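Local coordinates for protein PatF (Prochloron didemni, PDB 4BG2) that probably acts as a prenyl transferase in the biosynthesis of patellamides, a group of cyanobactin natural products, at residues L208-Y211 with T212-L216; K219-S222 with I223-E226. One frame throughout, in Å; residues are numbered along the deposited sequence.

Two successive helices on the outer part of the antiparallel barrel supply these contacts, both made between near neighbours in the chain and both partly buried. Contact 1 spans the C-terminal part of helix 206-215, where polar side chains dominate and two of them, Thr212 and Asn215, bond carbonyls of their own helix. Contact 2 runs from helix 218-223 into the loop before strand 229-233, and is the more apolar of the two, with Ile223 and Phe224 turned into the protein near Phe245. The centres of contacts 1 and 2 lie about 11 Å apart. Asn221 ND2 of contact 2 hydrogen-bonds Thr212 O of contact 1, tying the second helix to the first.

Contact 1: L208-Y211 with T212-L216; sequences LEQY and TQKNL
From Leu208-Thr212 to Tyr211-Asn215, four successive backbone N-H groups bond the carbonyls four residues back, the last turns of alpha-helix 206-215 before Leu216 leaves helical geometry. Two of these carbonyls also take a side-chain donor. Thr212 OG1 donates to Leu208 O at 2.7 Å, above the carbonyl plane and on the other face from Thr212 N, so the buried hydroxyl is satisfied within its own helix. Gln213 and Lys214 run extended along the preceding turn, Lys214 CE coming within 3.4 Å of Gln210 OE1. Tyr211 holds CG anti to its own nitrogen (chi1 176°), which lays the ring over the Asn215 amide with the two planes 18° apart. Asn215 CB adds a CH-pi contact 4.2 Å from the ring centroid, and Leu216 CD2 reaches 4.4 Å from Tyr211 CE2. With an alanine in place of Tyr211 the ring face over the Asn215 amide is gone, and the amide would probably be freer to turn. Besides Tyr211 O, Asn215 ND2 bonds Glu164 of helix 163-172. The bond from Asn215 ND2 to Tyr211 O, 2.7 Å long, lies in the amide plane and meets a lone pair of the carbonyl at a C=O...N angle of 124°.

Contact 2: K219-S222 with I223-E226; sequences KVNS and IFRE
Ile223 and Phe224 settle against carbonyls of the preceding helical turn, with Ser222 beside them. Ile223 CG1 stands between its backbone nitrogen and carbonyl carbon (chi1 59°), which lowers it onto the backbone, 3.3 Å from Lys219 O. Its CG2 branch meets the end of the bent Lys219 chain, with NZ 3.5 Å away; that ammonium also makes a weak hydrogen bond to Tyr256 O. Beyond the segments, Ile223 packs on Leu288 and Phe245. Ser222 folds its hydroxyl back along the helix, and OG donates to Lys219 O at 3.0 Å; this leaves Ser222 OG 3.8 Å from Ile223 CG2. Phe224 comes in edge-on: CD1 lies 3.4 Å from Val220 O and equally far from Asn221 O, both near the ring plane, while Arg225 CG sits over the centre of one face. Phe230 meets the same ring edge-to-face. Val220 O is gripped twice, by Ile223 N from well above the carbonyl plane and by Phe224 N almost straight along the C=O axis, at 3.0 Å. A water bridges the next turn, donating to Asn221 O and accepting from Arg225 N at 2.8 Å. Glu226 N then bonds Ile223 O, closing a type I beta turn that carries the chain from helix 218-223 toward strand 229-233 of the closed antiparallel barrel, an architecture like that of the ABBA prenyl transferases.

Contact 1: L208-Y211 with T212-L216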
# COMPACT_ATOMS: atom_id res chain seq x y z
N LEU A 208 -7.44 -1.04 -18.00
CA LEU A 208 -7.94 -1.70 -16.81
C LEU A 208 -9.48 -1.68 -16.76
O LEU A 208 -10.09 -2.67 -16.38
CB LEU A 208 -7.37 -1.07 -15.52
CG LEU A 208 -7.89 -1.65 -14.19
CD1 LEU A 208 -7.69 -3.16 -14.10
CD2 LEU A 208 -7.23 -0.98 -12.99
N GLU A 209 -10.09 -0.56 -17.10
CA GLU A 209 -11.55 -0.44 -17.18
C GLU A 209 -12.11 -1.49 -18.12
O GLU A 209 -13.05 -2.22 -17.76
CB GLU A 209 -11.98 0.94 -17.68
CG GLU A 209 -11.88 2.04 -16.65
CD GLU A 209 -12.11 3.44 -17.23
OE1 GLU A 209 -12.76 3.56 -18.31
OE2 GLU A 209 -11.62 4.41 -16.61
N GLN A 210 -11.53 -1.57 -19.32
CA GLN A 210 -11.98 -2.53 -20.33
C GLN A 210 -11.82 -3.96 -19.86
O GLN A 210 -12.70 -4.78 -20.06
CB GLN A 210 -11.26 -2.36 -21.69
CG GLN A 210 -11.99 -1.47 -22.66
CD GLN A 210 -13.48 -1.78 -22.81
OE1 GLN A 210 -13.87 -2.90 -23.20
NE2 GLN A 210 -14.31 -0.78 -22.52
N TYR A 211 -10.66 -4.24 -19.26
CA TYR A 211 -10.36 -5.58 -18.77
C TYR A 211 -11.37 -5.96 -17.69
O TYR A 211 -11.90 -7.07 -17.68
CB TYR A 211 -8.93 -5.62 -18.19
CG TYR A 211 -8.59 -6.95 -17.58
CD1 TYR A 211 -8.05 -7.97 -18.34
CD2 TYR A 211 -8.85 -7.20 -16.23
CE1 TYR A 211 -7.76 -9.21 -17.78
CE2 TYR A 211 -8.57 -8.44 -15.67
CZ TYR A 211 -8.03 -9.44 -16.45
OH TYR A 211 -7.73 -10.65 -15.90
N THR A 212 -11.64 -5.01 -16.81
CA THR A 212 -12.64 -5.15 -15.78
C THR A 212 -14.04 -5.44 -16.36
O THR A 212 -14.71 -6.39 -15.95
CB THR A 212 -12.66 -3.89 -14.90
OG1 THR A 212 -11.40 -3.79 -14.25
CG2 THR A 212 -13.77 -3.96 -13.83
N GLN A 213 -14.45 -4.63 -17.30
CA GLN A 213 -15.78 -4.81 -17.92
C GLN A 213 -15.92 -6.17 -18.57
O GLN A 213 -16.91 -6.83 -18.38
CB GLN A 213 -16.06 -3.72 -18.93
CG GLN A 213 -16.19 -2.35 -18.29
CD GLN A 213 -16.15 -1.24 -19.33
OE1 GLN A 213 -15.16 -1.08 -20.06
NE2 GLN A 213 -17.22 -0.49 -19.43
N LYS A 214 -14.89 -6.60 -19.31
CA LYS A 214 -14.93 -7.90 -19.99
C LYS A 214 -14.73 -9.12 -19.10
O LYS A 214 -15.29 -10.17 -19.36
CB LYS A 214 -13.86 -7.95 -21.09
CG LYS A 214 -14.10 -6.96 -22.22
CD LYS A 214 -12.86 -6.86 -23.10
CE LYS A 214 -13.13 -6.03 -24.35
NZ LYS A 214 -11.93 -6.01 -25.25
N ASN A 215 -13.92 -8.98 -18.05
CA ASN A 215 -13.46 -10.17 -17.34
C ASN A 215 -13.92 -10.32 -15.90
O ASN A 215 -13.91 -11.43 -15.39
CB ASN A 215 -11.93 -10.25 -17.42
CG ASN A 215 -11.43 -10.22 -18.85
OD1 ASN A 215 -11.22 -11.26 -19.45
ND2 ASN A 215 -11.28 -9.04 -19.42
N LEU A 216 -14.25 -9.23 -15.22
CA LEU A 216 -14.47 -9.31 -13.79
C LEU A 216 -15.96 -9.39 -13.49
O LEU A 216 -16.79 -9.11 -14.35
CB LEU A 216 -13.82 -8.14 -13.06
CG LEU A 216 -12.29 -8.10 -13.09
CD1 LEU A 216 -11.80 -7.01 -12.16
CD2 LEU A 216 -11.66 -9.44 -12.73

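Contact 2: K219-S222 with I223-E226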
# COMPACT_ATOMS: atom_id res chain seq x y z
N LYS A 219 -20.44 -7.83 -9.66
CA LYS A 219 -20.30 -7.13 -8.39
C LYS A 219 -19.11 -6.14 -8.43
O LYS A 219 -19.24 -5.00 -7.97
CB LYS A 219 -20.17 -8.13 -7.24
CG LYS A 219 -19.84 -7.50 -5.90
CD LYS A 219 -21.03 -7.52 -4.95
CE LYS A 219 -20.91 -6.42 -3.89
NZ LYS A 219 -20.69 -5.01 -4.35
N VAL A 220 -17.98 -6.57 -8.99
CA VAL A 220 -16.85 -5.66 -9.24
C VAL A 220 -17.23 -4.52 -10.16
O VAL A 220 -17.01 -3.34 -9.84
CB VAL A 220 -15.63 -6.39 -9.84
CG1 VAL A 220 -14.59 -5.39 -10.34
CG2 VAL A 220 -15.01 -7.28 -8.77
N ASN A 221 -17.83 -4.85 -11.30
CA ASN A 221 -18.28 -3.83 -12.25
C ASN A 221 -19.28 -2.83 -11.69
O ASN A 221 -19.26 -1.68 -12.09
CB ASN A 221 -18.80 -4.46 -13.54
CG ASN A 221 -17.67 -4.75 -14.51
OD1 ASN A 221 -17.19 -3.84 -15.21
ND2 ASN A 221 -17.18 -5.99 -14.51
N SER A 222 -20.09 -3.25 -10.73
CA SER A 222 -21.11 -2.36 -10.18
C SER A 222 -20.58 -1.35 -9.17
O SER A 222 -21.24 -0.36 -8.93
CB SER A 222 -22.26 -3.14 -9.56
OG SER A 222 -21.91 -3.60 -8.28
N ILE A 223 -19.39 -1.59 -8.61
CA ILE A 223 -18.82 -0.70 -7.58
C ILE A 223 -17.52 0.01 -7.97
O ILE A 223 -17.17 1.00 -7.36
CB ILE A 223 -18.57 -1.42 -6.23
CG1 ILE A 223 -17.61 -2.59 -6.41
CG2 ILE A 223 -19.90 -1.85 -5.61
CD1 ILE A 223 -17.14 -3.24 -5.13
N PHE A 224 -16.80 -0.48 -8.99
CA PHE A 224 -15.42 -0.03 -9.17
C PHE A 224 -15.25 1.43 -9.58
O PHE A 224 -14.21 2.00 -9.34
CB PHE A 224 -14.63 -0.97 -10.09
CG PHE A 224 -14.80 -0.70 -11.55
CD1 PHE A 224 -15.94 -1.10 -12.22
CD2 PHE A 224 -13.79 -0.08 -12.27
CE1 PHE A 224 -16.10 -0.85 -13.57
CE2 PHE A 224 -13.94 0.17 -13.62
CZ PHE A 224 -15.09 -0.22 -14.27
N ARG A 225 -16.29 2.02 -10.15
CA ARG A 225 -16.29 3.43 -10.56
C ARG A 225 -16.89 4.37 -9.53
O ARG A 225 -16.91 5.57 -9.76
CB ARG A 225 -17.08 3.59 -11.85
CG ARG A 225 -16.53 2.82 -13.03
CD ARG A 225 -17.58 2.75 -14.13
NE ARG A 225 -16.97 2.54 -15.43
CZ ARG A 225 -17.64 2.28 -16.54
NH1 ARG A 225 -18.97 2.19 -16.52
NH2 ARG A 225 -16.99 2.09 -17.68
N GLU A 226 -17.39 3.83 -8.43
CA GLU A 226 -18.03 4.62 -7.36
C GLU A 226 -17.08 5.42 -6.46
O GLU A 226 -17.49 6.41 -5.85
CB GLU A 226 -18.89 3.71 -6.48
CG GLU A 226 -20.08 3.14 -7.24
CD GLU A 226 -20.88 4.22 -7.93
OE1 GLU A 226 -21.39 5.13 -7.24
OE2 GLU A 226 -20.99 4.16 -9.18
O HOH W 1 -18.90 1.07 -10.78